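Local coordinates for protein mannitol dehydrogenase (Pseudomonas fluorescens, PDB 1LJ8) that binds NAD and probably catalyses the reversible oxidation of D-mannitol to D-fructose, at residues 14-20 and 95-101; 39-44 and 83-87; 230-236 and 256-262; 298-303 and 358-362. One frame throughout, in Å; residues are numbered along the deposited sequence.

Contact 1: 14-20 and 95-101; sequences EVKLPAY and EVRVIGS
Val98 packs against Val15 and Pro18 of the N-terminal loop: its CG2 meets Val15 CG1 at 3.9 Å, and its CB lies 4.1 Å from Pro18 CD. Along this closely packed side the loop runs nearly parallel to strand 96-107 of the mixed Rossmann-domain sheet. One beta bridge joins them, with Lys16 N bonded to Val96 O (2.9 Å) and Val98 N returning a bond to Lys16 O (2.8 Å), both almost straight. Farther on, Tyr20 brings its hydroxyl over Gly100, where any CB would clash; that hydroxyl is hydrogen-bonded to Asp47 of helix 42-50.

The solvent side is looser and charged. Lys16, bent at chi2 and chi4, lays CB over one face of the Arg97 guanidinium, 3.6 Å from CZ, while NZ turns to the anti lone pair of Glu95 OE1 at 2.6 Å. Arg97 grips the same carboxylate side-on, NE to OE2 (2.9 Å) and NH2 to OE1. Two waters link the segments, one joining Glu14 O to Val96 N, the other Leu17 O to Arg97 NH1. With both cations gathered round it, the Glu95 carboxylate probably stays ionised and balances part of their charge.

Contact 2: 39-44 and 83-87; sequences RAHQAY and FTLYE
Phe83 opens strand 83-87 by offering a ring face to Arg39, the last but one residue of helix 36-40. Arg39 CD stands 3.8 Å from the ring centroid, almost on the normal, in a CH-pi contact. Beyond it the guanidinium leans off to one side, its plane 50° from that of the ring. CZ is 4.7 Å from the centroid, an off-centre cation-pi pair, and NH1 comes to 3.4 Å from Phe83 CG. Hydrogen bonds from NH1 to Trp254 O and from NE to Gly35 O fix the group there. Phe83 owes this position to a chi1 of 60°, which sets CG between the backbone N and the carbonyl carbon; the ring's rim then meets Ala43 CB at CZ.

Two residues on, Leu85 reaches across with one methyl. CD1 touches Tyr44 CD1 at 3.7 Å and Ala40 CA at 3.8 Å, bridging helices 36-40 and 42-50 where they break at His41.

Glu87 ends the strand in a polar patch. Its OE2 and Tyr44 OH do not touch but share a water, 2.7 Å from Tyr44 OH, while OE2 also forms a salt bridge with Arg231.

Helix 36-40 carries the NAD-binding Gly36 and Phe37 of the Rossmann domain. No direct hydrogen bond joins the segments, so strand 83-87 meets the two short helices by CH-pi, off-centre cation-pi and aliphatic packing, with charged groups at both ends and apolar Leu85 between.

Contact 3: 230-236 and 256-262; sequences DRITPMT and VVCEPFV. With NAD (nicotinamide-adenine-dinucleotide), chain B.
Arg231 slides its guanidinium between Cys258 and Val262: Cys258 SG sits 3.5 Å above the centre of one face, and Val262 CB, nearer the rim, covers the opposite one. A chain extended as far as CD, starting from CG anti to the backbone N (chi1 -175°), carries the group there. Arg231 NE then donates to Glu259 O at 3.0 Å, and NH2 makes weak bonds to the carbonyls of Glu259 and Pro260. Outside the pair, NH1 bonds to Ala40 O, NH2 meets Glu87, and the ring of Tyr44 adds a cation-pi contact. A leucine in its place would probably leave the Glu87 carboxylate without its cation and the Glu259 and Ala40 carbonyls without their donor.

Glu259 ties down the next residue twice. Its OE1 accepts a hydrogen bond from Ile232 N at 2.8 Å, nearly straight (173°), and its own N donates to Ile232 O; OE1 is also paired with Arg361.

Thr233 presents its backbone to the cofactor. Thr233 N donates to NAD O7N at 2.8 Å, and NAD N7N donates to Thr233 O at 3.1 Å, so both the oxygen and the nitrogen of the carboxamide are bonded. Of the side chain, CG2 packs on Val256 CG2 at 3.6 Å while OG1 bonds to Arg231 O. A water links Pro234 O, Thr236 OG1 and Val257 N, although buried Val257 O finds no hydrogen-bond partner. With residues before and after Thr233 so held, both its polar backbone atoms are probably fixed in direction, which would set the rotation of the nicotinamide amide.

Contact 4: 298-303 and 358-362; sequences LLNGSH and LVDRF
Leu299 and Leu358 supply the apolar part of this helix crossing, with Leu299 CD1 3.6 Å from Leu358 CD2. The other methyl of Leu358, CD1, rests on Leu298 CB at 3.7 Å. With CG anti to the backbone N (chi1 -167°), Leu299 swings across so that CG also abuts Phe362 CZ (3.8 Å).

The aromatic part is an offset stack of His303 on Phe362, centroids 4.4 Å apart and planes only 11° from parallel. Phe362 CZ lies over the imidazole, 3.3 Å from His303 CD2, while Leu299 O and Ser302 CB meet the rim of the phenyl ring. An alanine at Phe362 is likely to open a gap beside Leu299 and leave the His303 ring without its stacking partner.

Polar groups do not bond across the pair. Ser302 OG turns back to Leu298 O at 2.8 Å, and Arg361 drapes its guanidinium beside Leu299 CD1 on the way to Glu259 and Asp230.

The axes of segments 298-303 and 358-362, parts of C-terminal-domain helices 289-313 and 351-362, approach to 11.2 Å with a crossing angle of -52°. Helix 325-339 adds Met331 against both Ser302 and Phe362, helix 318-322 packs Val318 and Met322 on Phe362, and helix 371-375 borders His303.

Overall arrangement
The four contacts run from the rim of the Rossmann domain, through its cofactor side, into the helical C-terminal domain. Contact 1 is partly buried and keeps its charges at the solvent; contacts 2, 3 and 4 are buried. Contacts 1, 2 and 3 reach one sheet, in which strand 83-87 lies between 96-107 and 256-258, and contact 2 is nested within the loop that contact 1 closes. Glu87 and Arg231 add an ion pair to the sheet link between contacts 2 and 3, whereas Asp230 and Glu259 of contact 3 reach Arg361 of contact 4, where no sheet is shared. Contact 3 alone meets NAD through hydrogen bonds, whereas contacts 2 and 4 rely mainly on aromatic and aliphatic packing.

Contact 1: 14-20 and 95-101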
# COMPACT_ATOMS: atom_id res chain seq x y z
N GLU A 14 5.83 -5.10 30.35
CA GLU A 14 5.45 -3.96 29.53
C GLU A 14 4.62 -4.34 28.31
O GLU A 14 4.07 -3.47 27.66
CB GLU A 14 6.71 -3.20 29.05
CG GLU A 14 7.61 -3.93 27.99
CD GLU A 14 8.68 -4.85 28.60
OE1 GLU A 14 8.59 -5.22 29.79
OE2 GLU A 14 9.63 -5.25 27.85
N VAL A 15 4.56 -5.63 28.00
CA VAL A 15 3.84 -6.08 26.82
C VAL A 15 2.33 -6.02 27.05
O VAL A 15 1.81 -6.70 27.95
CB VAL A 15 4.27 -7.51 26.44
CG1 VAL A 15 3.48 -7.98 25.20
CG2 VAL A 15 5.75 -7.54 26.13
N LYS A 16 1.61 -5.23 26.24
CA LYS A 16 0.16 -5.10 26.35
C LYS A 16 -0.51 -6.31 25.71
O LYS A 16 -0.08 -6.81 24.66
CB LYS A 16 -0.29 -3.81 25.67
CG LYS A 16 0.58 -2.60 26.00
CD LYS A 16 0.22 -1.89 27.29
CE LYS A 16 0.92 -0.49 27.35
NZ LYS A 16 0.50 0.59 26.30
N LEU A 17 -1.55 -6.81 26.39
CA LEU A 17 -2.28 -8.00 25.93
C LEU A 17 -3.73 -7.69 25.63
O LEU A 17 -4.31 -6.73 26.16
CB LEU A 17 -2.27 -9.06 27.05
CG LEU A 17 -0.92 -9.40 27.70
CD1 LEU A 17 -1.19 -10.37 28.83
CD2 LEU A 17 0.08 -9.98 26.66
N PRO A 18 -4.35 -8.49 24.76
CA PRO A 18 -5.76 -8.29 24.42
C PRO A 18 -6.50 -8.35 25.75
O PRO A 18 -6.15 -9.17 26.64
CB PRO A 18 -6.08 -9.52 23.59
CG PRO A 18 -4.81 -9.77 22.85
CD PRO A 18 -3.74 -9.53 23.91
N ALA A 19 -7.52 -7.51 25.91
CA ALA A 19 -8.29 -7.47 27.16
C ALA A 19 -9.58 -8.25 27.00
O ALA A 19 -10.39 -8.32 27.92
CB ALA A 19 -8.59 -6.02 27.56
N TYR A 20 -9.77 -8.89 25.86
CA TYR A 20 -10.99 -9.67 25.63
C TYR A 20 -10.61 -11.13 25.56
O TYR A 20 -9.43 -11.47 25.37
CB TYR A 20 -11.65 -9.23 24.32
CG TYR A 20 -10.67 -9.16 23.15
CD1 TYR A 20 -10.55 -10.21 22.23
CD2 TYR A 20 -9.88 -8.04 22.98
CE1 TYR A 20 -9.64 -10.14 21.15
CE2 TYR A 20 -8.96 -7.93 21.90
CZ TYR A 20 -8.86 -9.01 20.99
OH TYR A 20 -7.97 -8.91 19.93
N GLU A 95 4.39 1.61 22.22
CA GLU A 95 4.08 0.42 23.00
C GLU A 95 4.38 -0.82 22.18
O GLU A 95 4.62 -0.73 20.97
CB GLU A 95 2.60 0.38 23.41
CG GLU A 95 1.63 0.55 22.25
CD GLU A 95 0.14 0.36 22.64
OE1 GLU A 95 -0.21 0.35 23.85
OE2 GLU A 95 -0.68 0.24 21.69
N VAL A 96 4.42 -1.96 22.88
CA VAL A 96 4.62 -3.29 22.30
C VAL A 96 3.34 -3.97 22.76
O VAL A 96 3.05 -4.05 23.96
CB VAL A 96 5.82 -4.01 22.90
CG1 VAL A 96 6.00 -5.37 22.18
CG2 VAL A 96 7.04 -3.17 22.76
N ARG A 97 2.58 -4.48 21.79
CA ARG A 97 1.27 -5.02 22.09
C ARG A 97 0.97 -6.27 21.28
O ARG A 97 1.27 -6.31 20.09
CB ARG A 97 0.24 -3.95 21.71
CG ARG A 97 -1.22 -4.41 21.72
CD ARG A 97 -2.16 -3.23 21.33
NE ARG A 97 -2.18 -2.20 22.38
CZ ARG A 97 -2.79 -2.33 23.56
NH1 ARG A 97 -3.46 -3.45 23.87
NH2 ARG A 97 -2.68 -1.36 24.47
N VAL A 98 0.40 -7.27 21.94
CA VAL A 98 -0.01 -8.47 21.24
C VAL A 98 -1.43 -8.21 20.67
O VAL A 98 -2.33 -7.79 21.40
CB VAL A 98 -0.05 -9.69 22.20
CG1 VAL A 98 -0.72 -10.86 21.47
CG2 VAL A 98 1.41 -10.06 22.57
N ILE A 99 -1.62 -8.46 19.37
CA ILE A 99 -2.89 -8.20 18.69
C ILE A 99 -3.63 -9.52 18.52
O ILE A 99 -3.04 -10.50 18.05
CB ILE A 99 -2.62 -7.59 17.28
CG1 ILE A 99 -1.87 -6.25 17.44
CG2 ILE A 99 -3.95 -7.41 16.52
CD1 ILE A 99 -2.74 -5.10 18.12
N GLY A 100 -4.92 -9.53 18.89
CA GLY A 100 -5.70 -10.76 18.78
C GLY A 100 -6.91 -10.69 17.86
O GLY A 100 -7.75 -11.60 17.87
N SER A 101 -6.98 -9.64 17.03
CA SER A 101 -8.15 -9.48 16.14
C SER A 101 -8.20 -10.34 14.88
O SER A 101 -9.22 -10.35 14.20
CB SER A 101 -8.27 -8.00 15.79
OG SER A 101 -7.04 -7.59 15.20
O HOH W 1 4.44 -1.38 25.80
O HOH W 2 -4.24 -4.12 26.52

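Contact 2: 39-44 and 83-87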
# COMPACT_ATOMS: atom_id res chain seq x y z
N ARG A 39 -2.08 -5.50 9.22
CA ARG A 39 -1.92 -5.82 10.62
C ARG A 39 -1.64 -4.62 11.51
O ARG A 39 -2.09 -4.58 12.67
CB ARG A 39 -0.77 -6.86 10.78
CG ARG A 39 -1.10 -8.18 10.01
CD ARG A 39 -0.14 -9.28 10.48
NE ARG A 39 1.23 -8.95 10.09
CZ ARG A 39 2.32 -9.37 10.75
NH1 ARG A 39 2.17 -10.14 11.83
NH2 ARG A 39 3.55 -9.00 10.33
N ALA A 40 -0.90 -3.65 10.98
CA ALA A 40 -0.55 -2.46 11.77
C ALA A 40 -1.65 -1.41 11.79
O ALA A 40 -1.60 -0.46 12.60
CB ALA A 40 0.72 -1.80 11.18
N HIS A 41 -2.63 -1.58 10.91
CA HIS A 41 -3.66 -0.55 10.73
C HIS A 41 -5.06 -1.09 10.96
O HIS A 41 -5.60 -0.91 12.04
CB HIS A 41 -3.47 0.06 9.32
CG HIS A 41 -4.33 1.25 9.04
ND1 HIS A 41 -5.55 1.14 8.43
CD2 HIS A 41 -4.13 2.58 9.28
CE1 HIS A 41 -6.09 2.35 8.30
NE2 HIS A 41 -5.25 3.24 8.82
N GLN A 42 -5.66 -1.77 9.99
CA GLN A 42 -7.02 -2.27 10.25
C GLN A 42 -7.11 -3.27 11.40
O GLN A 42 -8.05 -3.20 12.22
CB GLN A 42 -7.63 -2.95 9.00
CG GLN A 42 -7.67 -2.05 7.74
CD GLN A 42 -6.47 -2.30 6.85
OE1 GLN A 42 -6.33 -3.40 6.29
NE2 GLN A 42 -5.58 -1.31 6.74
N ALA A 43 -6.18 -4.23 11.48
CA ALA A 43 -6.28 -5.20 12.59
C ALA A 43 -5.99 -4.48 13.93
O ALA A 43 -6.55 -4.83 14.98
CB ALA A 43 -5.28 -6.36 12.38
N TYR A 44 -5.11 -3.48 13.87
CA TYR A 44 -4.77 -2.69 15.06
C TYR A 44 -6.05 -1.97 15.61
O TYR A 44 -6.38 -2.07 16.79
CB TYR A 44 -3.73 -1.65 14.65
CG TYR A 44 -3.50 -0.54 15.66
CD1 TYR A 44 -2.78 -0.77 16.83
CD2 TYR A 44 -4.03 0.73 15.44
CE1 TYR A 44 -2.60 0.26 17.78
CE2 TYR A 44 -3.86 1.76 16.38
CZ TYR A 44 -3.14 1.50 17.54
OH TYR A 44 -2.95 2.52 18.46
N PHE A 83 0.01 -11.94 17.04
CA PHE A 83 1.26 -11.38 16.53
C PHE A 83 1.51 -10.12 17.32
O PHE A 83 0.56 -9.54 17.88
CB PHE A 83 1.21 -11.09 15.01
CG PHE A 83 0.15 -10.10 14.59
CD1 PHE A 83 0.46 -8.73 14.53
CD2 PHE A 83 -1.14 -10.53 14.30
CE1 PHE A 83 -0.52 -7.78 14.18
CE2 PHE A 83 -2.15 -9.60 13.95
CZ PHE A 83 -1.84 -8.21 13.89
N THR A 84 2.77 -9.69 17.35
CA THR A 84 3.14 -8.51 18.11
C THR A 84 3.17 -7.28 17.20
O THR A 84 3.75 -7.31 16.09
CB THR A 84 4.59 -8.65 18.70
OG1 THR A 84 4.73 -9.94 19.34
CG2 THR A 84 4.87 -7.56 19.72
N LEU A 85 2.57 -6.21 17.69
CA LEU A 85 2.63 -4.91 17.02
C LEU A 85 3.74 -4.19 17.79
O LEU A 85 3.62 -3.96 19.00
CB LEU A 85 1.31 -4.19 17.14
CG LEU A 85 1.38 -2.85 16.36
CD1 LEU A 85 0.14 -2.64 15.54
CD2 LEU A 85 1.56 -1.75 17.35
N TYR A 86 4.82 -3.83 17.11
CA TYR A 86 5.99 -3.23 17.76
C TYR A 86 6.18 -1.84 17.17
O TYR A 86 6.71 -1.69 16.06
CB TYR A 86 7.18 -4.14 17.45
CG TYR A 86 8.53 -3.81 18.09
CD1 TYR A 86 8.61 -2.99 19.21
CD2 TYR A 86 9.71 -4.36 17.59
CE1 TYR A 86 9.89 -2.72 19.85
CE2 TYR A 86 10.96 -4.12 18.21
CZ TYR A 86 11.02 -3.30 19.34
OH TYR A 86 12.24 -3.10 19.97
N GLU A 87 5.76 -0.83 17.93
CA GLU A 87 5.86 0.57 17.48
C GLU A 87 7.28 1.07 17.69
O GLU A 87 7.87 0.83 18.72
CB GLU A 87 4.87 1.47 18.24
CG GLU A 87 3.37 1.15 17.97
CD GLU A 87 2.43 2.03 18.77
OE1 GLU A 87 2.91 2.63 19.77
OE2 GLU A 87 1.21 2.09 18.42
O HOH W 3 -0.72 2.34 20.01

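Contact 3: 230-236 and 256-262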
# COMPACT_ATOMS: atom_id res chain seq x y z
N ASP A 230 -3.26 5.58 6.68
CA ASP A 230 -1.90 6.06 6.83
C ASP A 230 -1.20 5.48 8.05
O ASP A 230 -1.67 5.67 9.16
CB ASP A 230 -1.98 7.60 6.97
CG ASP A 230 -0.63 8.31 6.78
OD1 ASP A 230 0.34 7.62 6.48
OD2 ASP A 230 -0.55 9.57 6.92
N ARG A 231 -0.11 4.74 7.83
CA ARG A 231 0.73 4.26 8.94
C ARG A 231 1.93 3.58 8.30
O ARG A 231 1.79 2.53 7.67
CB ARG A 231 0.03 3.27 9.90
CG ARG A 231 0.99 2.94 11.08
CD ARG A 231 0.32 2.07 12.15
NE ARG A 231 0.81 2.52 13.45
CZ ARG A 231 0.35 2.10 14.62
NH1 ARG A 231 -0.59 1.17 14.68
NH2 ARG A 231 0.78 2.69 15.75
N ILE A 232 3.10 4.21 8.43
CA ILE A 232 4.34 3.67 7.83
C ILE A 232 4.64 2.33 8.48
O ILE A 232 4.83 2.22 9.70
CB ILE A 232 5.49 4.67 7.96
CG1 ILE A 232 5.19 5.90 7.05
CG2 ILE A 232 6.81 4.03 7.52
CD1 ILE A 232 6.06 7.16 7.47
N THR A 233 4.73 1.32 7.63
CA THR A 233 4.89 -0.06 8.11
C THR A 233 5.99 -0.76 7.32
O THR A 233 5.78 -1.27 6.21
CB THR A 233 3.52 -0.82 7.96
OG1 THR A 233 2.48 -0.11 8.69
CG2 THR A 233 3.65 -2.29 8.52
N PRO A 234 7.20 -0.76 7.85
CA PRO A 234 8.33 -1.40 7.17
C PRO A 234 8.11 -2.94 7.04
O PRO A 234 7.19 -3.50 7.67
CB PRO A 234 9.51 -1.15 8.13
CG PRO A 234 9.10 0.14 8.87
CD PRO A 234 7.62 -0.03 9.09
N MSE A 235 9.00 -3.58 6.28
CA MSE A 235 9.01 -5.04 6.17
C MSE A 235 9.64 -5.55 7.45
O MSE A 235 10.51 -4.88 8.05
CB MSE A 235 9.87 -5.51 4.98
CG MSE A 235 9.45 -4.88 3.67
SE MSE A 235 10.55 -5.67 2.24
CE MSE A 235 12.27 -4.85 2.74
N THR A 236 9.19 -6.71 7.93
CA THR A 236 9.77 -7.25 9.14
C THR A 236 11.02 -8.01 8.71
O THR A 236 10.98 -9.15 8.32
CB THR A 236 8.78 -8.19 9.85
OG1 THR A 236 7.71 -7.38 10.37
CG2 THR A 236 9.48 -8.96 11.02
N VAL A 256 4.77 -7.29 13.50
CA VAL A 256 4.62 -6.19 12.52
C VAL A 256 5.25 -4.96 13.21
O VAL A 256 5.05 -4.74 14.40
CB VAL A 256 3.15 -5.89 12.14
CG1 VAL A 256 2.30 -5.39 13.35
CG2 VAL A 256 3.14 -4.79 11.00
N VAL A 257 6.09 -4.24 12.47
CA VAL A 257 6.72 -3.04 13.04
C VAL A 257 6.09 -1.83 12.34
O VAL A 257 5.74 -1.91 11.14
CB VAL A 257 8.27 -3.01 12.82
CG1 VAL A 257 8.93 -4.09 13.72
CG2 VAL A 257 8.63 -3.25 11.38
N CYS A 258 5.96 -0.71 13.05
CA CYS A 258 5.30 0.46 12.45
C CYS A 258 5.59 1.68 13.29
O CYS A 258 6.05 1.56 14.44
CB CYS A 258 3.77 0.24 12.42
SG CYS A 258 3.01 -0.18 14.05
N GLU A 259 5.38 2.86 12.71
CA GLU A 259 5.59 4.11 13.44
C GLU A 259 4.44 4.33 14.41
O GLU A 259 3.40 3.74 14.30
CB GLU A 259 5.63 5.30 12.47
CG GLU A 259 4.34 5.42 11.70
CD GLU A 259 4.24 6.67 10.82
OE1 GLU A 259 3.43 6.61 9.87
OE2 GLU A 259 4.90 7.71 11.07
N PRO A 260 4.64 5.23 15.38
CA PRO A 260 3.59 5.54 16.37
C PRO A 260 2.38 6.20 15.72
O PRO A 260 1.24 5.93 16.08
CB PRO A 260 4.28 6.53 17.35
CG PRO A 260 5.74 6.34 17.12
CD PRO A 260 5.93 5.86 15.70
N PHE A 261 2.62 7.10 14.77
CA PHE A 261 1.52 7.79 14.08
C PHE A 261 0.62 6.78 13.33
O PHE A 261 1.13 5.83 12.72
CB PHE A 261 2.05 8.78 13.04
CG PHE A 261 0.94 9.51 12.31
CD1 PHE A 261 0.27 10.56 12.92
CD2 PHE A 261 0.55 9.10 11.03
CE1 PHE A 261 -0.79 11.22 12.25
CE2 PHE A 261 -0.52 9.75 10.36
CZ PHE A 261 -1.18 10.79 10.97
N VAL A 262 -0.68 7.03 13.35
CA VAL A 262 -1.65 6.19 12.63
C VAL A 262 -2.94 6.99 12.42
O VAL A 262 -3.40 7.73 13.31
CB VAL A 262 -1.93 4.85 13.41
CG1 VAL A 262 -2.48 5.13 14.79
CG2 VAL A 262 -2.86 3.93 12.59
PA NAD B . 3.30 -6.71 2.10
O1A NAD B . 4.30 -6.97 1.10
O2A NAD B . 3.52 -6.98 3.55
O5B NAD B . 1.95 -7.49 1.76
C5B NAD B . 1.34 -7.33 0.44
C4B NAD B . 0.20 -8.36 0.54
O4B NAD B . -0.57 -8.26 -0.74
C3B NAD B . 0.63 -9.87 0.55
O3B NAD B . -0.33 -10.55 1.38
C2B NAD B . 0.55 -10.26 -0.93
O2B NAD B . 0.40 -11.66 -1.13
C1B NAD B . -0.72 -9.54 -1.35
N9A NAD B . -0.86 -9.32 -2.76
C8A NAD B . 0.01 -8.81 -3.70
N7A NAD B . -0.52 -8.73 -4.89
C5A NAD B . -1.81 -9.21 -4.72
C6A NAD B . -2.84 -9.34 -5.65
N6A NAD B . -2.78 -9.00 -6.94
N1A NAD B . -4.05 -9.87 -5.22
C2A NAD B . -4.24 -10.26 -3.89
N3A NAD B . -3.23 -10.12 -2.94
C4A NAD B . -2.03 -9.59 -3.42
O3 NAD B . 2.88 -5.19 1.90
PN NAD B . 2.26 -4.11 2.92
O1N NAD B . 3.36 -3.34 3.51
O2N NAD B . 1.37 -4.84 3.82
O5D NAD B . 1.50 -3.13 1.95
C5D NAD B . 0.37 -3.64 1.26
C4D NAD B . -0.36 -2.47 0.76
O4D NAD B . -0.99 -1.69 1.79
C3D NAD B . 0.42 -1.43 -0.13
O3D NAD B . 0.64 -1.90 -1.45
C2D NAD B . -0.40 -0.17 0.01
O2D NAD B . -1.43 -0.11 -0.97
C1D NAD B . -0.97 -0.28 1.45
N1N NAD B . -0.23 0.50 2.46
C2N NAD B . 1.02 0.15 2.99
C3N NAD B . 1.62 1.03 3.86
C7N NAD B . 3.01 0.67 4.42
O7N NAD B . 3.61 1.57 5.03
N7N NAD B . 3.56 -0.50 4.20
C4N NAD B . 0.98 2.32 4.21
C5N NAD B . -0.31 2.61 3.66
C6N NAD B . -0.95 1.70 2.77
O HOH W 4 6.29 -5.21 9.61

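Contact 4: 298-303 and 358-362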
# COMPACT_ATOMS: atom_id res chain seq x y z
N LEU A 298 1.64 13.95 -1.70
CA LEU A 298 2.72 14.43 -0.85
C LEU A 298 3.52 13.34 -0.16
O LEU A 298 4.75 13.36 -0.23
CB LEU A 298 2.16 15.40 0.22
CG LEU A 298 1.57 16.71 -0.35
CD1 LEU A 298 0.89 17.51 0.84
CD2 LEU A 298 2.69 17.54 -1.03
N LEU A 299 2.86 12.40 0.51
CA LEU A 299 3.65 11.38 1.23
C LEU A 299 4.19 10.35 0.26
O LEU A 299 5.41 10.18 0.13
CB LEU A 299 2.79 10.71 2.32
CG LEU A 299 3.55 9.85 3.35
CD1 LEU A 299 2.63 9.63 4.58
CD2 LEU A 299 3.94 8.47 2.71
N ASN A 300 3.31 9.68 -0.49
CA ASN A 300 3.83 8.66 -1.41
C ASN A 300 4.64 9.25 -2.54
O ASN A 300 5.61 8.66 -2.98
CB ASN A 300 2.66 7.80 -1.90
CG ASN A 300 1.96 7.09 -0.74
OD1 ASN A 300 0.90 7.53 -0.26
ND2 ASN A 300 2.55 6.01 -0.25
N GLY A 301 4.22 10.41 -3.05
CA GLY A 301 4.99 11.06 -4.08
C GLY A 301 6.39 11.36 -3.56
O GLY A 301 7.36 11.15 -4.28
N SER A 302 6.52 11.87 -2.32
CA SER A 302 7.86 12.17 -1.79
C SER A 302 8.66 10.89 -1.59
O SER A 302 9.89 10.87 -1.84
CB SER A 302 7.74 12.93 -0.45
OG SER A 302 7.31 14.25 -0.72
N HIS A 303 7.97 9.82 -1.17
CA HIS A 303 8.68 8.53 -0.95
C HIS A 303 9.34 8.14 -2.27
O HIS A 303 10.52 7.78 -2.28
CB HIS A 303 7.69 7.43 -0.54
CG HIS A 303 7.75 7.03 0.90
ND1 HIS A 303 6.82 6.16 1.45
CD2 HIS A 303 8.60 7.36 1.90
CE1 HIS A 303 7.10 5.97 2.73
NE2 HIS A 303 8.18 6.69 3.03
N LEU A 358 5.36 15.31 7.52
CA LEU A 358 5.89 14.22 6.68
C LEU A 358 7.40 14.20 6.83
O LEU A 358 8.02 13.12 6.94
CB LEU A 358 5.50 14.42 5.19
CG LEU A 358 3.98 14.39 4.97
CD1 LEU A 358 3.72 14.57 3.48
CD2 LEU A 358 3.34 13.09 5.47
N VAL A 359 8.02 15.37 6.86
CA VAL A 359 9.45 15.41 7.05
C VAL A 359 9.78 14.77 8.41
O VAL A 359 10.70 13.96 8.50
CB VAL A 359 10.00 16.86 6.98
CG1 VAL A 359 11.48 16.90 7.38
CG2 VAL A 359 9.82 17.37 5.57
N ASP A 360 9.02 15.13 9.44
CA ASP A 360 9.26 14.59 10.79
C ASP A 360 9.12 13.06 10.82
O ASP A 360 9.95 12.34 11.38
CB ASP A 360 8.26 15.13 11.82
CG ASP A 360 8.36 16.66 12.05
OD1 ASP A 360 9.44 17.24 11.80
OD2 ASP A 360 7.35 17.26 12.49
N ARG A 361 8.03 12.56 10.22
CA ARG A 361 7.80 11.10 10.20
C ARG A 361 8.85 10.34 9.38
O ARG A 361 9.33 9.26 9.79
CB ARG A 361 6.38 10.80 9.70
CG ARG A 361 5.32 11.20 10.73
CD ARG A 361 3.91 11.22 10.09
NE ARG A 361 3.63 9.90 9.49
CZ ARG A 361 2.70 9.70 8.53
NH1 ARG A 361 1.97 10.72 8.07
NH2 ARG A 361 2.52 8.47 8.03
N PHE A 362 9.27 10.90 8.26
CA PHE A 362 10.31 10.21 7.49
C PHE A 362 11.67 10.27 8.20
O PHE A 362 12.55 9.48 7.90
CB PHE A 362 10.52 10.84 6.10
CG PHE A 362 9.42 10.57 5.10
CD1 PHE A 362 9.57 11.03 3.79
CD2 PHE A 362 8.25 9.90 5.45
CE1 PHE A 362 8.56 10.83 2.84
CE2 PHE A 362 7.22 9.70 4.51
CZ PHE A 362 7.38 10.17 3.20